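Glutaredoxin (Methanosarcina acetivorans, PDB 5CAX) probably acts as a glutaredoxin-like disulfide reductase that draws its electrons from coenzyme M. Local coordinates at residues Lys10-Ser15 with Gly44-Tyr49. Numbering follows the deposited sequence.
Sequences KGKHVS and GVDFEY. With CD (cadmium ion), chain F.
G11 and Y49 anchor an antiparallel contact in which the irregular N-terminal segment 10-15 runs against residues 44-49, the approach to and start of edge strand 48-51. A nearly straight backbone bond joins them, G11 N to Y49 O at 2.8 Å, 168° at the hydrogen. Just beside it the carboxylate of E48 folds back, and its OE1 accepts K10 N at 3.1 Å, the donor standing well above the carboxylate plane. An alanine in place of E48 would probably leave K10 N without this acceptor and the N-terminal segment more weakly tethered to the strand. The Y49 ring reaches back across to 10-15: CG lies between the backbone N and the carbonyl carbon (chi1 68°), G11 O rests over one ring face, and the ring edge is turned to the face of the H13 imidazole in an offset edge-to-face pair, planes 86° apart. In the glutaredoxin (thioredoxin-like) fold the strand at 48-51 lies at the sheet margin, pairing in parallel with 22-26, and the N-terminal segment runs along its other side; H13 also reaches K37 and T41 of helix 31-43. Further along, V14 lies near the F47 ring, though its CG2 is modelled too close to the F47 backbone for the detail to be trusted; L40 and T41 of that helix also touch F47. D46 binds a cadmium ion through OD1 at 2.6 Å, a water is a further ligand, and the same water donates to OD2. The ammonium of K12 makes a long salt bridge to D46, NZ to OD2 3.8 Å, but the end of K12 is modelled implausibly near the metal and its placement is doubtful.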
loop_
_atom_site.group_PDB
_atom_site.type_symbol
_atom_site.label_atom_id
_atom_site.label_comp_id
_atom_site.label_asym_id
_atom_site.label_seq_id
_atom_site.Cartn_x
_atom_site.Cartn_y
_atom_site.Cartn_z
ATOM N N LYS A 10 3.033 6.909 -6.394
ATOM C CA LYS A 10 4.378 6.465 -6.804
ATOM C C LYS A 10 4.361 5.637 -8.059
ATOM O O LYS A 10 4.411 6.195 -9.133
ATOM C CB LYS A 10 5.146 5.661 -5.737
ATOM C CG LYS A 10 6.638 5.360 -6.169
ATOM C CD LYS A 10 7.472 4.565 -5.153
ATOM C CE LYS A 10 8.642 3.817 -5.809
ATOM N NZ LYS A 10 9.730 4.681 -6.352
ATOM N N GLY A 11 4.321 4.312 -7.919
ATOM C CA GLY A 11 4.535 3.432 -9.044
ATOM C C GLY A 11 3.400 2.521 -9.417
ATOM O O GLY A 11 3.554 1.299 -9.471
ATOM N N LYS A 12 2.289 3.152 -9.752
ATOM C CA LYS A 12 1.033 2.516 -10.143
ATOM C C LYS A 12 1.065 1.230 -11.001
ATOM O O LYS A 12 0.716 1.251 -12.182
ATOM C CB LYS A 12 0.214 3.548 -10.902
ATOM C CG LYS A 12 -1.203 3.158 -11.005
ATOM C CD LYS A 12 -1.848 3.734 -12.207
ATOM C CE LYS A 12 -3.289 3.643 -11.966
ATOM N NZ LYS A 12 -3.503 3.772 -10.480
ATOM N N HIS A 13 1.439 0.096 -10.397
ATOM C CA HIS A 13 1.374 -1.204 -11.099
ATOM C C HIS A 13 -0.058 -1.569 -11.433
ATOM O O HIS A 13 -0.595 -2.539 -10.906
ATOM C CB HIS A 13 1.978 -2.335 -10.266
ATOM C CG HIS A 13 3.230 -2.932 -10.849
ATOM N ND1 HIS A 13 3.560 -4.261 -10.690
ATOM C CD2 HIS A 13 4.225 -2.385 -11.582
ATOM C CE1 HIS A 13 4.701 -4.509 -11.307
ATOM N NE2 HIS A 13 5.122 -3.389 -11.861
ATOM N N VAL A 14 -0.692 -0.778 -12.289
ATOM C CA VAL A 14 -2.133 -0.874 -12.443
ATOM C C VAL A 14 -2.633 -0.663 -13.883
ATOM O O VAL A 14 -2.503 0.443 -14.408
ATOM C CB VAL A 14 -2.770 0.055 -11.444
ATOM C CG1 VAL A 14 -4.126 0.351 -11.771
ATOM C CG2 VAL A 14 -2.754 -0.624 -10.191
ATOM N N SER A 15 -3.237 -1.676 -14.541
ATOM C CA SER A 15 -4.166 -2.745 -14.068
ATOM C C SER A 15 -5.464 -2.011 -13.721
ATOM O O SER A 15 -5.529 -0.798 -13.857
ATOM C CB SER A 15 -3.641 -3.616 -12.904
ATOM O OG SER A 15 -4.408 -4.812 -12.721
ATOM N N GLY A 44 -5.731 -8.218 -9.689
ATOM C CA GLY A 44 -6.048 -7.515 -10.907
ATOM C C GLY A 44 -6.793 -6.236 -10.631
ATOM O O GLY A 44 -7.559 -5.787 -11.474
ATOM N N VAL A 45 -6.619 -5.697 -9.427
ATOM C CA VAL A 45 -7.249 -4.436 -9.050
ATOM C C VAL A 45 -6.462 -3.154 -9.404
ATOM O O VAL A 45 -5.259 -3.151 -9.665
ATOM C CB VAL A 45 -7.563 -4.403 -7.543
ATOM C CG1 VAL A 45 -8.492 -5.554 -7.170
ATOM C CG2 VAL A 45 -6.273 -4.404 -6.720
ATOM N N ASP A 46 -7.199 -2.058 -9.437
ATOM C CA ASP A 46 -6.640 -0.739 -9.650
ATOM C C ASP A 46 -6.078 -0.213 -8.324
ATOM O O ASP A 46 -6.819 -0.120 -7.339
ATOM C CB ASP A 46 -7.733 0.183 -10.199
ATOM C CG ASP A 46 -7.187 1.353 -10.979
ATOM O OD1 ASP A 46 -6.896 1.136 -12.169
ATOM O OD2 ASP A 46 -7.070 2.470 -10.421
ATOM N N PHE A 47 -4.782 0.104 -8.295
ATOM C CA PHE A 47 -4.095 0.602 -7.087
ATOM C C PHE A 47 -2.747 1.344 -7.305
ATOM O O PHE A 47 -2.202 1.418 -8.387
ATOM C CB PHE A 47 -3.885 -0.560 -6.102
ATOM C CG PHE A 47 -2.761 -1.509 -6.472
ATOM C CD1 PHE A 47 -1.544 -1.462 -5.798
ATOM C CD2 PHE A 47 -2.935 -2.471 -7.455
ATOM C CE1 PHE A 47 -0.524 -2.341 -6.117
ATOM C CE2 PHE A 47 -1.913 -3.351 -7.777
ATOM C CZ PHE A 47 -0.705 -3.288 -7.107
ATOM N N GLU A 48 -2.200 1.886 -6.235
ATOM C CA GLU A 48 -0.931 2.591 -6.314
ATOM C C GLU A 48 -0.014 1.928 -5.327
ATOM O O GLU A 48 -0.483 1.439 -4.299
ATOM C CB GLU A 48 -1.075 4.078 -5.954
ATOM C CG GLU A 48 -1.313 5.015 -7.143
ATOM C CD GLU A 48 -0.055 5.435 -7.884
ATOM O OE1 GLU A 48 1.036 4.917 -7.601
ATOM O OE2 GLU A 48 -0.147 6.353 -8.722
ATOM N N TYR A 49 1.277 1.847 -5.624
ATOM C CA TYR A 49 2.189 1.497 -4.550
ATOM C C TYR A 49 3.413 2.383 -4.517
ATOM O O TYR A 49 3.880 2.856 -5.545
ATOM C CB TYR A 49 2.589 0.033 -4.591
ATOM C CG TYR A 49 3.445 -0.441 -5.728
ATOM C CD1 TYR A 49 4.843 -0.512 -5.612
ATOM C CD2 TYR A 49 2.867 -0.882 -6.894
ATOM C CE1 TYR A 49 5.627 -0.995 -6.659
ATOM C CE2 TYR A 49 3.635 -1.349 -7.913
ATOM C CZ TYR A 49 4.998 -1.419 -7.808
ATOM O OH TYR A 49 5.671 -1.914 -8.895
HETATM CD CD CD F . -5.963 3.430 -12.920
HETATM O O HOH W 1 -7.857 5.073 -12.169
#